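Long-range contact in ATP synthase epsilon chain (Caldalkalibacillus thermarum TA2.A1, PDB 5IK2), which probably serves, as the epsilon subunit of the F1 sector, in the rotary ATP synthase that makes ATP from ADP using a transmembrane proton gradient, and can itself bind ATP: residues Asp80-Val90 and Arg123-Lys134. The protein carries 2 engineered substitutions. Numbering follows the deposited sequence.
Sequences DTAELPEEIAV and RAEVRLQVANSK. Engineered in segment 80-90: A89 (natural residue Asp).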
ATOM      1  N   ASP H  80     -48.146   5.341 -38.391  1.00 26.89           N
ATOM      2  CA  ASP H  80     -47.549   4.736 -37.190  1.00 27.06           C
ATOM      3  C   ASP H  80     -46.210   4.092 -37.525  1.00 27.37           C
ATOM      4  O   ASP H  80     -45.211   4.328 -36.844  1.00 27.73           O
ATOM      5  CB  ASP H  80     -48.467   3.661 -36.583  1.00 26.93           C
ATOM      6  CG  ASP H  80     -49.773   4.221 -36.036  1.00 26.80           C
ATOM      7  OD1 ASP H  80     -49.930   5.456 -35.933  1.00 27.17           O
ATOM      8  OD2 ASP H  80     -50.655   3.404 -35.701  1.00 26.53           O
ATOM      9  N   THR H  81     -46.210   3.273 -38.574  1.00 27.51           N
ATOM     10  CA  THR H  81     -45.001   2.633 -39.075  1.00 27.66           C
ATOM     11  C   THR H  81     -44.929   2.740 -40.597  1.00 27.88           C
ATOM     12  O   THR H  81     -45.951   2.669 -41.283  1.00 27.44           O
ATOM     13  CB  THR H  81     -44.940   1.150 -38.668  1.00 27.63           C
ATOM     14  OG1 THR H  81     -46.136   0.486 -39.089  1.00 27.69           O
ATOM     15  CG2 THR H  81     -44.799   1.015 -37.163  1.00 27.64           C
ATOM     16  N   ALA H  82     -43.711   2.923 -41.103  1.00 28.56           N
ATOM     17  CA  ALA H  82     -43.432   2.952 -42.538  1.00 28.94           C
ATOM     18  C   ALA H  82     -42.021   2.413 -42.774  1.00 29.34           C
ATOM     19  O   ALA H  82     -41.065   2.921 -42.185  1.00 29.73           O
ATOM     20  CB  ALA H  82     -43.570   4.366 -43.078  1.00 28.86           C
ATOM     21  N   GLU H  83     -41.895   1.379 -43.605  1.00 29.75           N
ATOM     22  CA  GLU H  83     -40.593   0.778 -43.903  1.00 30.09           C
ATOM     23  C   GLU H  83     -40.426   0.465 -45.386  1.00 30.48           C
ATOM     24  O   GLU H  83     -41.343  -0.050 -46.026  1.00 30.62           O
ATOM     25  CB  GLU H  83     -40.386  -0.517 -43.108  1.00 30.14           C
ATOM     26  CG  GLU H  83     -40.373  -0.358 -41.589  1.00 30.16           C
ATOM     27  CD  GLU H  83     -41.706  -0.640 -40.909  1.00 30.25           C
ATOM     28  OE1 GLU H  83     -42.643  -1.158 -41.554  1.00 30.25           O
ATOM     29  OE2 GLU H  83     -41.809  -0.352 -39.699  1.00 30.38           O
ATOM     30  N   LEU H  84     -39.237   0.771 -45.910  1.00 30.74           N
ATOM     31  CA  LEU H  84     -38.793   0.290 -47.221  1.00 31.08           C
ATOM     32  C   LEU H  84     -38.434  -1.199 -47.084  1.00 31.60           C
ATOM     33  O   LEU H  84     -38.229  -1.671 -45.964  1.00 31.84           O
ATOM     34  CB  LEU H  84     -37.564   1.081 -47.685  1.00 31.14           C
ATOM     35  CG  LEU H  84     -37.723   2.595 -47.871  1.00 31.03           C
ATOM     36  CD1 LEU H  84     -36.367   3.283 -47.827  1.00 30.99           C
ATOM     37  CD2 LEU H  84     -38.446   2.908 -49.172  1.00 31.11           C
ATOM     38  N   PRO H  85     -38.348  -1.944 -48.212  1.00 32.22           N
ATOM     39  CA  PRO H  85     -38.072  -3.393 -48.136  1.00 32.73           C
ATOM     40  C   PRO H  85     -36.818  -3.777 -47.341  1.00 33.48           C
ATOM     41  O   PRO H  85     -36.864  -4.714 -46.540  1.00 33.00           O
ATOM     42  CB  PRO H  85     -37.909  -3.793 -49.608  1.00 32.63           C
ATOM     43  CG  PRO H  85     -38.696  -2.781 -50.363  1.00 32.30           C
ATOM     44  CD  PRO H  85     -38.467  -1.501 -49.615  1.00 32.25           C
ATOM     45  N   GLU H  86     -35.726  -3.044 -47.557  1.00 34.84           N
ATOM     46  CA  GLU H  86     -34.431  -3.335 -46.919  1.00 35.83           C
ATOM     47  C   GLU H  86     -34.396  -3.180 -45.387  1.00 36.25           C
ATOM     48  O   GLU H  86     -33.572  -3.818 -44.730  1.00 36.45           O
ATOM     49  CB  GLU H  86     -33.294  -2.503 -47.553  1.00 36.20           C
ATOM     50  CG  GLU H  86     -33.356  -0.983 -47.344  1.00 36.54           C
ATOM     51  CD  GLU H  86     -33.933  -0.211 -48.525  1.00 36.84           C
ATOM     52  OE1 GLU H  86     -34.809  -0.751 -49.241  1.00 36.82           O
ATOM     53  OE2 GLU H  86     -33.516   0.952 -48.728  1.00 36.41           O
ATOM     54  N   GLU H  87     -35.279  -2.349 -44.831  1.00 36.76           N
ATOM     55  CA  GLU H  87     -35.274  -2.047 -43.387  1.00 37.04           C
ATOM     56  C   GLU H  87     -36.423  -2.712 -42.593  1.00 37.00           C
ATOM     57  O   GLU H  87     -36.819  -2.214 -41.535  1.00 37.01           O
ATOM     58  CB  GLU H  87     -35.225  -0.520 -43.166  1.00 36.87           C
ATOM     59  CG  GLU H  87     -36.483   0.260 -43.546  1.00 36.76           C
ATOM     60  CD  GLU H  87     -36.249   1.760 -43.713  1.00 36.55           C
ATOM     61  OE1 GLU H  87     -35.180   2.274 -43.317  1.00 36.62           O
ATOM     62  OE2 GLU H  87     -37.149   2.436 -44.250  1.00 35.99           O
ATOM     63  N   ILE H  88     -36.919  -3.850 -43.091  1.00 36.97           N
ATOM     64  CA  ILE H  88     -37.964  -4.640 -42.427  1.00 37.07           C
ATOM     65  C   ILE H  88     -37.338  -5.884 -41.794  1.00 37.14           C
ATOM     66  O   ILE H  88     -36.623  -6.630 -42.467  1.00 37.18           O
ATOM     67  CB  ILE H  88     -39.065  -5.074 -43.430  1.00 36.97           C
ATOM     68  CG1 ILE H  88     -39.871  -3.854 -43.894  1.00 36.94           C
ATOM     69  CG2 ILE H  88     -40.006  -6.112 -42.817  1.00 36.95           C
ATOM     70  CD1 ILE H  88     -40.657  -4.072 -45.171  1.00 36.92           C
ATOM     71  N   ALA H  89     -37.622  -6.107 -40.510  1.00 37.16           N
ATOM     72  CA  ALA H  89     -37.212  -7.335 -39.819  1.00 37.52           C
ATOM     73  C   ALA H  89     -38.158  -8.480 -40.206  1.00 37.84           C
ATOM     74  O   ALA H  89     -39.301  -8.533 -39.740  1.00 37.71           O
ATOM     75  CB  ALA H  89     -37.203  -7.122 -38.311  1.00 37.32           C
ATOM     76  N   VAL H  90     -37.675  -9.388 -41.053  1.00 38.32           N
ATOM     77  CA  VAL H  90     -38.522 -10.409 -41.688  1.00 38.94           C
ATOM     78  C   VAL H  90     -38.974 -11.493 -40.702  1.00 39.62           C
ATOM     79  O   VAL H  90     -40.153 -11.856 -40.683  1.00 39.89           O
ATOM     80  CB  VAL H  90     -37.822 -11.039 -42.922  1.00 38.98           C
ATOM     81  CG1 VAL H  90     -38.635 -12.195 -43.505  1.00 39.02           C
ATOM     82  CG2 VAL H  90     -37.585  -9.974 -43.988  1.00 39.10           C
ATOM     83  N   ARG H 123     -50.446  -5.360 -40.156  1.00 37.42           N
ATOM     84  CA  ARG H 123     -49.106  -4.761 -40.122  1.00 37.54           C
ATOM     85  C   ARG H 123     -48.028  -5.781 -40.487  1.00 37.32           C
ATOM     86  O   ARG H 123     -47.101  -5.464 -41.234  1.00 37.14           O
ATOM     87  CB  ARG H 123     -48.816  -4.180 -38.733  1.00 38.14           C
ATOM     88  CG  ARG H 123     -47.495  -3.433 -38.609  1.00 38.83           C
ATOM     89  CD  ARG H 123     -47.226  -3.023 -37.170  1.00 39.70           C
ATOM     90  NE  ARG H 123     -48.182  -2.027 -36.685  1.00 40.69           N
ATOM     91  CZ  ARG H 123     -48.194  -1.514 -35.452  1.00 41.60           C
ATOM     92  NH1 ARG H 123     -47.294  -1.892 -34.542  1.00 41.98           N
ATOM     93  NH2 ARG H 123     -49.114  -0.609 -35.123  1.00 41.92           N
ATOM     94  N   ALA H 124     -48.160  -6.997 -39.956  1.00 37.18           N
ATOM     95  CA  ALA H 124     -47.197  -8.073 -40.200  1.00 37.09           C
ATOM     96  C   ALA H 124     -47.219  -8.574 -41.643  1.00 37.31           C
ATOM     97  O   ALA H 124     -46.160  -8.745 -42.249  1.00 37.73           O
ATOM     98  CB  ALA H 124     -47.445  -9.231 -39.243  1.00 37.26           C
ATOM     99  N   GLU H 125     -48.415  -8.809 -42.182  1.00 37.35           N
ATOM    100  CA  GLU H 125     -48.569  -9.321 -43.554  1.00 37.57           C
ATOM    101  C   GLU H 125     -48.119  -8.317 -44.623  1.00 37.26           C
ATOM    102  O   GLU H 125     -47.518  -8.709 -45.626  1.00 37.51           O
ATOM    103  CB  GLU H 125     -50.012  -9.774 -43.815  1.00 38.02           C
ATOM    104  CG  GLU H 125     -50.392 -11.036 -43.053  1.00 38.69           C
ATOM    105  CD  GLU H 125     -51.790 -11.540 -43.376  1.00 39.10           C
ATOM    106  OE1 GLU H 125     -52.723 -10.715 -43.490  1.00 39.12           O
ATOM    107  OE2 GLU H 125     -51.956 -12.772 -43.502  1.00 39.12           O
ATOM    108  N   VAL H 126     -48.407  -7.034 -44.404  1.00 36.67           N
ATOM    109  CA  VAL H 126     -47.963  -5.966 -45.311  1.00 36.50           C
ATOM    110  C   VAL H 126     -46.436  -5.812 -45.289  1.00 36.55           C
ATOM    111  O   VAL H 126     -45.829  -5.565 -46.333  1.00 36.50           O
ATOM    112  CB  VAL H 126     -48.674  -4.625 -44.995  1.00 36.24           C
ATOM    113  CG1 VAL H 126     -48.033  -3.449 -45.726  1.00 36.19           C
ATOM    114  CG2 VAL H 126     -50.146  -4.720 -45.370  1.00 36.17           C
ATOM    115  N   ARG H 127     -45.826  -5.957 -44.111  1.00 36.53           N
ATOM    116  CA  ARG H 127     -44.358  -5.983 -43.987  1.00 36.50           C
ATOM    117  C   ARG H 127     -43.712  -7.139 -44.764  1.00 37.40           C
ATOM    118  O   ARG H 127     -42.630  -6.976 -45.333  1.00 37.74           O
ATOM    119  CB  ARG H 127     -43.931  -6.039 -42.511  1.00 35.85           C
ATOM    120  CG  ARG H 127     -43.959  -4.689 -41.815  1.00 35.37           C
ATOM    121  CD  ARG H 127     -43.747  -4.834 -40.319  1.00 34.81           C
ATOM    122  NE  ARG H 127     -43.601  -3.540 -39.651  1.00 34.33           N
ATOM    123  CZ  ARG H 127     -43.503  -3.364 -38.331  1.00 33.87           C
ATOM    124  NH1 ARG H 127     -43.535  -4.401 -37.495  1.00 33.71           N
ATOM    125  NH2 ARG H 127     -43.373  -2.136 -37.839  1.00 33.74           N
ATOM    126  N   LEU H 128     -44.378  -8.295 -44.780  1.00 38.36           N
ATOM    127  CA  LEU H 128     -43.914  -9.462 -45.541  1.00 39.30           C
ATOM    128  C   LEU H 128     -44.074  -9.284 -47.057  1.00 39.95           C
ATOM    129  O   LEU H 128     -43.196  -9.692 -47.816  1.00 39.97           O
ATOM    130  CB  LEU H 128     -44.636 -10.734 -45.076  1.00 39.41           C
ATOM    131  CG  LEU H 128     -44.320 -11.165 -43.636  1.00 39.46           C
ATOM    132  CD1 LEU H 128     -45.404 -12.081 -43.086  1.00 39.41           C
ATOM    133  CD2 LEU H 128     -42.953 -11.831 -43.542  1.00 39.26           C
ATOM    134  N   GLN H 129     -45.190  -8.688 -47.485  1.00 41.02           N
ATOM    135  CA  GLN H 129     -45.426  -8.375 -48.908  1.00 42.29           C
ATOM    136  C   GLN H 129     -44.352  -7.457 -49.500  1.00 42.77           C
ATOM    137  O   GLN H 129     -43.847  -7.710 -50.596  1.00 42.83           O
ATOM    138  CB  GLN H 129     -46.799  -7.714 -49.109  1.00 42.98           C
ATOM    139  CG  GLN H 129     -47.993  -8.653 -49.021  1.00 43.47           C
ATOM    140  CD  GLN H 129     -49.323  -7.915 -49.103  1.00 44.06           C
ATOM    141  OE1 GLN H 129     -49.475  -6.965 -49.874  1.00 43.80           O
ATOM    142  NE2 GLN H 129     -50.295  -8.355 -48.308  1.00 44.14           N
ATOM    143  N   VAL H 130     -44.019  -6.396 -48.767  1.00 43.56           N
ATOM    144  CA  VAL H 130     -43.022  -5.411 -49.206  1.00 44.30           C
ATOM    145  C   VAL H 130     -41.594  -5.977 -49.123  1.00 45.95           C
ATOM    146  O   VAL H 130     -40.732  -5.589 -49.913  1.00 46.19           O
ATOM    147  CB  VAL H 130     -43.161  -4.080 -48.420  1.00 43.82           C
ATOM    148  CG1 VAL H 130     -42.064  -3.088 -48.791  1.00 43.87           C
ATOM    149  CG2 VAL H 130     -44.529  -3.459 -48.690  1.00 43.62           C
ATOM    150  N   ALA H 131     -41.353  -6.892 -48.182  1.00 48.16           N
ATOM    151  CA  ALA H 131     -40.061  -7.589 -48.077  1.00 49.63           C
ATOM    152  C   ALA H 131     -39.810  -8.562 -49.240  1.00 51.36           C
ATOM    153  O   ALA H 131     -38.674  -8.682 -49.703  1.00 51.58           O
ATOM    154  CB  ALA H 131     -39.958  -8.321 -46.747  1.00 49.68           C
ATOM    155  N   ASN H 132     -40.859  -9.250 -49.698  1.00 53.61           N
ATOM    156  CA  ASN H 132     -40.757 -10.189 -50.833  1.00 55.83           C
ATOM    157  C   ASN H 132     -40.517  -9.515 -52.192  1.00 57.86           C
ATOM    158  O   ASN H 132     -40.000 -10.159 -53.108  1.00 57.96           O
ATOM    159  CB  ASN H 132     -42.010 -11.080 -50.935  1.00 56.01           C
ATOM    160  CG  ASN H 132     -42.146 -12.057 -49.776  1.00 56.20           C
ATOM    161  OD1 ASN H 132     -43.253 -12.302 -49.293  1.00 56.50           O
ATOM    162  ND2 ASN H 132     -41.032 -12.634 -49.335  1.00 56.26           N
ATOM    163  N   SER H 133     -40.906  -8.246 -52.329  1.00 60.50           N
ATOM    164  CA  SER H 133     -40.691  -7.491 -53.577  1.00 62.40           C
ATOM    165  C   SER H 133     -39.204  -7.237 -53.876  1.00 65.12           C
ATOM    166  O   SER H 133     -38.816  -7.142 -55.045  1.00 65.73           O
ATOM    167  CB  SER H 133     -41.458  -6.162 -53.549  1.00 61.61           C
ATOM    168  OG  SER H 133     -40.952  -5.286 -52.556  1.00 60.58           O
ATOM    169  N   LYS H 134     -38.391  -7.121 -52.824  1.00 67.03           N
ATOM    170  CA  LYS H 134     -36.933  -7.025 -52.955  1.00 68.17           C
ATOM    171  C   LYS H 134     -36.358  -8.373 -53.394  1.00 68.49           C
ATOM    172  O   LYS H 134     -35.366  -8.430 -54.121  1.00 68.91           O
ATOM    173  CB  LYS H 134     -36.305  -6.596 -51.623  1.00 68.96           C
ATOM    174  CG  LYS H 134     -34.825  -6.245 -51.694  1.00 69.47           C
ATOM    175  CD  LYS H 134     -34.236  -6.046 -50.306  1.00 69.93           C
ATOM    176  CE  LYS H 134     -32.730  -5.855 -50.373  1.00 70.62           C
ATOM    177  NZ  LYS H 134     -32.107  -5.802 -49.022  1.00 70.80           N
TER
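The carboxylate of E83 is gripped side-on by R127, with NH2 of R127 lying 3.0 Å from OE2 of E83. NE of R127 is 3.2 Å from OE1 of E83. Both are hydrogen bonds within one salt bridge, yet the two flat groups stand 68° apart, so NE meets OE1 from above the carboxylate plane. An arginine suits this place because its chain, extended from CG to NE, spans the gap from the helix to strand 81-83 and still offers two N-H groups. NH2 of R127 also sits 3.5 Å from T81 CG2, while CD of R123 packs on one face of the R127 guanidinium. A leucine in place of R127 would probably leave the E83 carboxylate without its countercharge and set that bent side chain free to turn. T81 OG1 is hydrogen-bonded to S64, which also receives a weak bond from R123 NE.

Further along, the contact becomes apolar. The compact ring of P85 lies across V130, its CG 3.7 Å from V130 CG1. I88, with CG1 anti to the carbonyl carbon (chi1 -69°), carries CD1 to within 4.0 Å of V130 CG1. V90 CG2 meets A131 CB; the small A131 also suits the place where its CA comes within 4.6 Å of P85 CA. P85, I88 and V90 thus lie along helix 114-133, whose V130 also touches A62 of the beta-sandwich. T81, E83, R123 and R127, with A89 (engineered from aspartate), mark the known ATP site, empty in this chain, at the sandwich-hairpin junction of the epsilon-subunit fold.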